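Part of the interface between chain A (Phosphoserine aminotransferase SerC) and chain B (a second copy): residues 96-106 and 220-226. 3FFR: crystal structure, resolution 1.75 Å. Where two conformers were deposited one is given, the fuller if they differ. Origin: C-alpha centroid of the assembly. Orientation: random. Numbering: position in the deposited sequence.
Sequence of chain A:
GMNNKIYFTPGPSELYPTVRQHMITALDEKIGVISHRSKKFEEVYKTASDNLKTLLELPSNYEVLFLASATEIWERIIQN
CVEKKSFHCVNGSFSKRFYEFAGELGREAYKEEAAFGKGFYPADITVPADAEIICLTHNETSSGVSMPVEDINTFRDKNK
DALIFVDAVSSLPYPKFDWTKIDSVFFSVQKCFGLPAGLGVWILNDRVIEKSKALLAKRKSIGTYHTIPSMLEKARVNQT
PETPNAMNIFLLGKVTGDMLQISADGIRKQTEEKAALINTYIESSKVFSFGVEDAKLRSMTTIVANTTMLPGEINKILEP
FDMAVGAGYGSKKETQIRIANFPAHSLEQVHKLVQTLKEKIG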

# COMPACT_ATOMS: atom_id res chain seq x y z
N LYS A 96 -20.41 -1.83 -8.54
CA LYS A 96 -21.17 -0.65 -8.10
C LYS A 96 -20.27 0.43 -7.46
O LYS A 96 -20.39 1.63 -7.73
CB LYS A 96 -22.26 -1.04 -7.12
CG LYS A 96 -23.06 0.13 -6.51
CD LYS A 96 -24.14 -0.48 -5.57
CE LYS A 96 -24.96 0.54 -4.78
NZ LYS A 96 -24.20 1.04 -3.58
N ARG A 97 -19.35 -0.02 -6.63
CA ARG A 97 -18.46 0.91 -5.90
C ARG A 97 -17.57 1.67 -6.90
O ARG A 97 -17.39 2.90 -6.78
CB ARG A 97 -17.62 0.21 -4.83
CG ARG A 97 -16.93 1.21 -3.87
CD ARG A 97 -17.87 1.85 -2.82
NE ARG A 97 -17.19 2.96 -2.14
CZ ARG A 97 -17.40 4.24 -2.44
NH1 ARG A 97 -18.35 4.57 -3.29
NH2 ARG A 97 -16.70 5.21 -1.83
N PHE A 98 -17.07 0.94 -7.90
CA PHE A 98 -16.21 1.54 -8.97
C PHE A 98 -17.01 2.59 -9.71
O PHE A 98 -16.56 3.71 -9.91
CB PHE A 98 -15.67 0.41 -9.86
CG PHE A 98 -14.69 0.83 -10.91
CD1 PHE A 98 -14.05 2.05 -10.86
CD2 PHE A 98 -14.29 -0.11 -11.85
CE1 PHE A 98 -13.11 2.38 -11.83
CE2 PHE A 98 -13.34 0.22 -12.81
CZ PHE A 98 -12.76 1.45 -12.79
N TYR A 99 -18.24 2.25 -10.05
CA TYR A 99 -19.13 3.20 -10.71
C TYR A 99 -19.31 4.44 -9.84
O TYR A 99 -19.27 5.57 -10.34
CB TYR A 99 -20.49 2.51 -10.98
CG TYR A 99 -21.68 3.44 -11.15
CD1 TYR A 99 -21.86 4.15 -12.32
CD2 TYR A 99 -22.62 3.57 -10.15
CE1 TYR A 99 -22.93 4.98 -12.48
CE2 TYR A 99 -23.68 4.41 -10.29
CZ TYR A 99 -23.85 5.10 -11.46
OH TYR A 99 -24.95 5.94 -11.59
N GLU A 100 -19.50 4.23 -8.54
CA GLU A 100 -19.70 5.35 -7.61
C GLU A 100 -18.49 6.29 -7.49
O GLU A 100 -18.61 7.50 -7.31
CB GLU A 100 -20.07 4.83 -6.21
CG GLU A 100 -21.48 4.27 -6.17
CD GLU A 100 -21.80 3.53 -4.88
OE1 GLU A 100 -20.88 3.25 -4.10
OE2 GLU A 100 -23.00 3.18 -4.70
N PHE A 101 -17.31 5.71 -7.62
CA PHE A 101 -16.07 6.52 -7.59
C PHE A 101 -16.10 7.60 -8.66
O PHE A 101 -15.58 8.70 -8.48
CB PHE A 101 -14.81 5.66 -7.82
CG PHE A 101 -14.28 4.98 -6.60
CD1 PHE A 101 -15.10 4.65 -5.52
CD2 PHE A 101 -12.93 4.64 -6.54
CE1 PHE A 101 -14.60 4.01 -4.40
CE2 PHE A 101 -12.42 3.98 -5.44
CZ PHE A 101 -13.25 3.65 -4.38
N ALA A 102 -16.65 7.28 -9.83
CA ALA A 102 -16.65 8.26 -10.92
C ALA A 102 -17.36 9.55 -10.47
O ALA A 102 -16.84 10.65 -10.61
CB ALA A 102 -17.29 7.68 -12.22
N GLY A 103 -18.55 9.38 -9.90
CA GLY A 103 -19.32 10.51 -9.38
C GLY A 103 -18.63 11.20 -8.21
O GLY A 103 -18.65 12.43 -8.09
N GLU A 104 -18.02 10.43 -7.34
CA GLU A 104 -17.32 11.04 -6.19
C GLU A 104 -16.17 11.94 -6.64
O GLU A 104 -15.77 12.89 -5.94
CB GLU A 104 -16.83 9.97 -5.21
CG GLU A 104 -17.98 9.37 -4.49
CD GLU A 104 -17.66 8.10 -3.71
OE1 GLU A 104 -16.49 7.84 -3.43
OE2 GLU A 104 -18.62 7.34 -3.43
N LEU A 105 -15.63 11.63 -7.82
CA LEU A 105 -14.51 12.38 -8.41
C LEU A 105 -14.99 13.47 -9.37
O LEU A 105 -14.20 14.13 -10.05
CB LEU A 105 -13.54 11.45 -9.13
CG LEU A 105 -12.72 10.53 -8.21
CD1 LEU A 105 -11.95 9.39 -8.95
CD2 LEU A 105 -11.70 11.37 -7.37
N GLY A 106 -16.28 13.66 -9.40
CA GLY A 106 -16.86 14.73 -10.18
C GLY A 106 -17.13 14.43 -11.63
O GLY A 106 -17.40 15.32 -12.42
N LYS B 220 -17.19 20.01 -2.90
CA LYS B 220 -15.86 19.73 -3.47
C LYS B 220 -15.57 18.24 -3.34
O LYS B 220 -15.89 17.64 -2.33
CB LYS B 220 -14.73 20.46 -2.69
CG LYS B 220 -14.91 21.94 -2.54
CD LYS B 220 -14.81 22.65 -3.86
CE LYS B 220 -14.54 24.13 -3.65
NZ LYS B 220 -14.19 24.81 -4.93
N SER B 221 -14.97 17.65 -4.36
CA SER B 221 -14.53 16.25 -4.21
C SER B 221 -13.28 16.27 -3.36
O SER B 221 -12.35 17.05 -3.63
CB SER B 221 -14.19 15.61 -5.54
OG SER B 221 -13.60 14.34 -5.29
N ILE B 222 -13.26 15.41 -2.34
CA ILE B 222 -12.10 15.25 -1.45
C ILE B 222 -11.47 13.86 -1.62
O ILE B 222 -10.54 13.46 -0.89
CB ILE B 222 -12.38 15.53 0.03
CG1 ILE B 222 -13.51 14.64 0.59
CG2 ILE B 222 -12.65 17.04 0.21
CD1 ILE B 222 -13.69 14.76 2.10
N GLY B 223 -12.00 13.15 -2.62
CA GLY B 223 -11.49 11.84 -2.96
C GLY B 223 -12.54 10.75 -3.03
O GLY B 223 -13.72 10.99 -3.22
N THR B 224 -12.05 9.52 -2.81
CA THR B 224 -12.89 8.32 -2.89
C THR B 224 -12.69 7.46 -1.65
O THR B 224 -13.26 7.76 -0.60
CB THR B 224 -12.71 7.52 -4.20
OG1 THR B 224 -11.37 7.02 -4.32
CG2 THR B 224 -13.11 8.35 -5.45
N TYR B 225 -11.92 6.40 -1.79
CA TYR B 225 -11.70 5.45 -0.68
C TYR B 225 -10.93 6.02 0.48
O TYR B 225 -11.13 5.62 1.64
CB TYR B 225 -11.08 4.11 -1.18
CG TYR B 225 -9.65 4.19 -1.59
CD1 TYR B 225 -9.25 4.95 -2.68
CD2 TYR B 225 -8.68 3.53 -0.87
CE1 TYR B 225 -7.91 5.06 -3.03
CE2 TYR B 225 -7.33 3.62 -1.21
CZ TYR B 225 -6.95 4.40 -2.28
OH TYR B 225 -5.62 4.53 -2.60
N HIS B 226 -10.02 6.93 0.18
CA HIS B 226 -9.20 7.55 1.21
C HIS B 226 -9.52 8.99 1.53
O HIS B 226 -8.63 9.78 1.85
CB HIS B 226 -7.70 7.28 1.07
CG HIS B 226 -7.29 5.89 1.50
ND1 HIS B 226 -6.03 5.36 1.27
CD2 HIS B 226 -8.00 4.92 2.12
CE1 HIS B 226 -5.98 4.14 1.77
NE2 HIS B 226 -7.18 3.83 2.26
O HOH W 1 -15.79 8.74 -0.71

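Residues 96 to 104 of the chain A stretch are the last part of a helix that begins earlier in the chain; Leu A105 is the first residue after it to leave helical phi/psi. The chain B stretch has no regular helix or strand and lies along the helix end, with Phe A101 CA 6.0 Å from Thr B224 CA and Leu A105 CA 5.7 Å from Ser B221 CA. The two stretches thus run in opposite senses, and residues one helical turn apart, Phe A101 and Leu A105, mark the closest approaches of the two CA traces. Together the stretches bury 331 Å².

Thr B224 contributes the largest share of that area. Its CA-to-CB bond points toward the helix, and CB stands 3.6 Å from the centroid of the Phe A101 ring, only 6° off the ring normal, which is the geometry of a CH-pi contact over the face. Phe A101 has its own CA-to-CB bond sideways; chi1 of -84° (m) and chi2 of 27° nevertheless bring the ring beneath the threonine. Thr B224, with chi1 at 63° (p), sets OG1 over the same face, 3.4 Å from Phe A101 CE2, and this hydroxyl is hydrogen-bonded elsewhere in the structure. Its methyl CG2 meets Leu A105 CG at 3.5 Å, an apolar contact; chi1 of -69° (m) sets CG there, so the side chain comes nearer than its sideways CA-to-CB bond would suggest. Beyond the threonine, Phe A101 CZ reaches Tyr B225 CB at 3.9 Å, extending the apolar patch.

The direct hydrogen bond between the stretches lies at the helix end. Ser B221 has its CA-to-CB bond toward chain A and, with chi1 at 172° (t), donates from OG to Glu A104 O at 2.7 Å. No backbone hydrogen bond within the chain A stretch uses this carbonyl, so the serine supplies a donor where the helix runs out. The same OG accepts a weak bond from Gly B223 N, at 3.3 Å, which is compatible with the t rotamer that also serves Glu A104 O. Gly B223 itself has phi/psi of 128/-154, where a CB would be jammed against the preceding carbonyl O.

Glu A104 is held from its own helix. Its m,t rotamer directs the carboxylate back toward Arg A97, whose NH1 donates to Glu A104 OE2 at 2.8 Å with an angle of 163°, and whose NH2 donates to Glu A104 OE1 at 3.1 Å. Arg A97, with chi1 t and chi2 p, also sends NH1 to Glu A100 OE1 at 3.0 Å, so the guanidinium links two acids one turn apart in a salt-bridge network. Thus oriented, Glu A104 OE1 lies 3.7 Å from Thr B224 CA. Water 1 completes the link, donating to Glu A104 OE1 at 2.9 Å and to Thr B224 O at 2.7 Å. One water therefore joins a negatively charged side chain and a backbone carbonyl, two acceptors that cannot bond to each other directly.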